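Local structure of GrpB family protein (Enterococcus faecalis, 2NRK) at residues E22-L30 against L69-Y78. The protein is of unknown function, but belongs to the GrpB family, whose place among nucleotidyltransferase-like proteins hints at, without proving, a link to nucleotide chemistry. Sequence-based numbering, arbitrary orientation.
Sequences EAQALKQIL and LQWEFERIGY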
# COMPACT_ATOMS: atom_id res chain seq x y z
N GLU A 22 15.50 -0.86 19.96
CA GLU A 22 14.66 0.30 20.15
C GLU A 22 13.22 -0.00 19.73
O GLU A 22 12.27 0.57 20.27
CB GLU A 22 15.24 1.52 19.40
CG GLU A 22 14.48 2.84 19.66
CD GLU A 22 14.70 3.41 21.08
OE1 GLU A 22 15.31 2.72 21.95
OE2 GLU A 22 14.25 4.56 21.33
N ALA A 23 13.05 -0.87 18.73
CA ALA A 23 11.69 -1.19 18.31
C ALA A 23 10.90 -1.78 19.51
O ALA A 23 9.72 -1.46 19.72
CB ALA A 23 11.67 -2.17 17.12
N GLN A 24 11.55 -2.61 20.32
CA GLN A 24 10.91 -3.20 21.50
C GLN A 24 10.53 -2.09 22.49
O GLN A 24 9.43 -2.09 23.06
CB GLN A 24 11.87 -4.21 22.15
CG GLN A 24 11.22 -5.37 22.89
CD GLN A 24 12.25 -6.34 23.47
OE1 GLN A 24 13.24 -5.91 24.06
NE2 GLN A 24 12.03 -7.64 23.28
N ALA A 25 11.46 -1.16 22.70
CA ALA A 25 11.24 -0.04 23.62
C ALA A 25 10.01 0.76 23.16
O ALA A 25 9.15 1.11 23.99
CB ALA A 25 12.48 0.85 23.70
N LEU A 26 9.93 1.05 21.86
CA LEU A 26 8.79 1.77 21.29
C LEU A 26 7.46 1.03 21.48
O LEU A 26 6.45 1.63 21.88
CB LEU A 26 9.01 2.08 19.80
CG LEU A 26 10.19 3.04 19.56
CD1 LEU A 26 10.47 3.09 18.04
CD2 LEU A 26 9.85 4.42 20.09
N LYS A 27 7.47 -0.28 21.22
CA LYS A 27 6.27 -1.09 21.41
C LYS A 27 5.79 -1.10 22.86
O LYS A 27 4.58 -1.16 23.11
CB LYS A 27 6.53 -2.52 20.96
CG LYS A 27 6.63 -2.67 19.46
CD LYS A 27 7.15 -4.05 19.06
CE LYS A 27 7.65 -4.04 17.62
NZ LYS A 27 8.03 -5.43 17.19
N GLN A 28 6.72 -1.03 23.81
CA GLN A 28 6.33 -1.05 25.23
C GLN A 28 5.47 0.17 25.52
O GLN A 28 4.56 0.11 26.34
CB GLN A 28 7.53 -1.07 26.19
CG GLN A 28 8.31 -2.38 26.24
CD GLN A 28 9.36 -2.39 27.36
OE1 GLN A 28 9.45 -3.37 28.14
NE2 GLN A 28 10.14 -1.32 27.45
N ILE A 29 5.79 1.28 24.85
CA ILE A 29 5.09 2.55 25.08
C ILE A 29 3.78 2.61 24.32
O ILE A 29 2.76 3.03 24.88
CB ILE A 29 5.99 3.76 24.69
CG1 ILE A 29 7.17 3.84 25.67
CG2 ILE A 29 5.20 5.07 24.65
CD1 ILE A 29 8.29 4.71 25.13
N LEU A 30 3.81 2.16 23.06
CA LEU A 30 2.65 2.29 22.19
C LEU A 30 1.54 1.28 22.46
O LEU A 30 0.37 1.52 22.16
CB LEU A 30 3.10 2.14 20.74
CG LEU A 30 3.93 3.30 20.20
CD1 LEU A 30 4.73 2.82 19.03
CD2 LEU A 30 2.96 4.43 19.84
N LEU A 69 1.09 10.10 24.54
CA LEU A 69 2.31 9.40 24.93
C LEU A 69 3.55 10.29 24.77
O LEU A 69 4.69 9.83 24.96
CB LEU A 69 2.46 8.13 24.08
CG LEU A 69 1.33 7.13 24.37
CD1 LEU A 69 1.51 5.92 23.47
CD2 LEU A 69 1.26 6.75 25.86
N GLN A 70 3.34 11.56 24.40
CA GLN A 70 4.45 12.47 24.13
C GLN A 70 5.50 12.41 25.24
O GLN A 70 6.69 12.29 24.98
CB GLN A 70 3.97 13.91 23.95
CG GLN A 70 5.10 14.95 24.16
CD GLN A 70 4.72 16.39 23.77
OE1 GLN A 70 3.59 16.66 23.36
NE2 GLN A 70 5.67 17.31 23.94
N TRP A 71 5.05 12.48 26.49
CA TRP A 71 5.99 12.59 27.62
C TRP A 71 6.67 11.25 27.95
O TRP A 71 7.77 11.23 28.51
CB TRP A 71 5.30 13.27 28.82
CG TRP A 71 4.79 14.58 28.32
CD1 TRP A 71 5.50 15.73 28.17
CD2 TRP A 71 3.50 14.82 27.74
NE1 TRP A 71 4.72 16.69 27.55
CE2 TRP A 71 3.49 16.15 27.28
CE3 TRP A 71 2.35 14.03 27.57
CZ2 TRP A 71 2.36 16.73 26.69
CZ3 TRP A 71 1.22 14.61 26.95
CH2 TRP A 71 1.25 15.94 26.52
N GLU A 72 6.01 10.14 27.59
CA GLU A 72 6.66 8.83 27.68
C GLU A 72 7.81 8.76 26.67
O GLU A 72 8.89 8.26 26.98
CB GLU A 72 5.66 7.70 27.39
CG GLU A 72 4.61 7.50 28.45
CD GLU A 72 5.16 6.92 29.74
OE1 GLU A 72 6.36 6.52 29.81
OE2 GLU A 72 4.36 6.88 30.71
N PHE A 73 7.59 9.26 25.46
CA PHE A 73 8.68 9.29 24.49
C PHE A 73 9.81 10.22 24.92
O PHE A 73 10.99 9.89 24.76
CB PHE A 73 8.18 9.71 23.13
CG PHE A 73 7.29 8.70 22.48
CD1 PHE A 73 7.74 7.39 22.23
CD2 PHE A 73 6.01 9.07 22.07
CE1 PHE A 73 6.89 6.46 21.60
CE2 PHE A 73 5.15 8.14 21.43
CZ PHE A 73 5.60 6.84 21.21
N GLU A 74 9.46 11.38 25.49
CA GLU A 74 10.49 12.29 26.02
C GLU A 74 11.32 11.59 27.10
O GLU A 74 12.53 11.81 27.19
CB GLU A 74 9.86 13.58 26.55
CG GLU A 74 9.22 14.43 25.43
CD GLU A 74 8.71 15.78 25.93
OE1 GLU A 74 8.77 16.02 27.15
OE2 GLU A 74 8.26 16.58 25.07
N ARG A 75 10.66 10.78 27.92
CA ARG A 75 11.31 10.09 29.04
C ARG A 75 12.44 9.17 28.53
O ARG A 75 13.47 9.03 29.20
CB ARG A 75 10.30 9.28 29.85
CG ARG A 75 10.86 8.75 31.17
CD ARG A 75 9.89 7.76 31.81
NE ARG A 75 9.90 6.49 31.09
CZ ARG A 75 10.87 5.59 31.19
NH1 ARG A 75 10.80 4.47 30.50
NH2 ARG A 75 11.92 5.79 31.99
N ILE A 76 12.25 8.57 27.35
CA ILE A 76 13.30 7.73 26.76
C ILE A 76 14.18 8.49 25.74
O ILE A 76 14.88 7.88 24.90
CB ILE A 76 12.76 6.37 26.24
CG1 ILE A 76 11.80 6.55 25.06
CG2 ILE A 76 12.09 5.60 27.39
CD1 ILE A 76 11.60 5.23 24.21
N GLY A 77 14.11 9.82 25.79
CA GLY A 77 15.09 10.64 25.10
C GLY A 77 14.66 11.32 23.82
O GLY A 77 15.48 11.98 23.20
N TYR A 78 13.42 11.11 23.40
CA TYR A 78 12.93 11.72 22.17
C TYR A 78 12.49 13.17 22.32
O TYR A 78 11.93 13.57 23.36
CB TYR A 78 11.76 10.91 21.59
CG TYR A 78 12.21 9.60 20.99
CD1 TYR A 78 12.84 9.57 19.73
CD2 TYR A 78 12.05 8.41 21.70
CE1 TYR A 78 13.26 8.36 19.17
CE2 TYR A 78 12.49 7.19 21.15
CZ TYR A 78 13.07 7.20 19.88
OH TYR A 78 13.55 6.01 19.31
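I29 of helix 22-30 contributes the most buried surface, pointing at 69-78. Its CG2, anti to the backbone N, lies over one face of the F73 ring, a CH-pi contact 4.1 Å from the centroid and 25° off the normal. Its other branch meets I76 tip to tip, CD1 to CD1, at a tight 3.5 Å. Beta-branching suits I29 here, since its two arms reach different partners, CG2 touching F73, E72 and L69, CD1 mainly I76. L30 CD2 comes to the edge of the F73 ring, 3.8 Å from CZ, and L69 CD1 packs against the I29 carbonyl O. L26 CD2 bridges the two aromatic residues, 3.9 Å from F73 CE1 and 4.0 Å from Y78 CE2.

The segments' helices run roughly antiparallel, at 151°, over the mixed sheet: L26 rests on F56 and L30 on V58 of strand 54-60, and F73 on L92 of strand 89-94. A Schellman motif ends helix 70-75, with Y78 N bonded to F73 O and G77 N to E74 O; positive phi makes glycine apt at G77. The turn delivers Y78 to the polar end of the contact.

There the Y78 hydroxyl donates to E22 OE2 at 2.6 Å, OE2 accepting through its anti lone pair. E22, bent at chi2 (71°), brings this oxygen to the ring edge. K94 NZ salt-bridges the same oxygen and also bonds to I76 O; a carboxylate suits, one oxygen taking both hydroxyl and lysine.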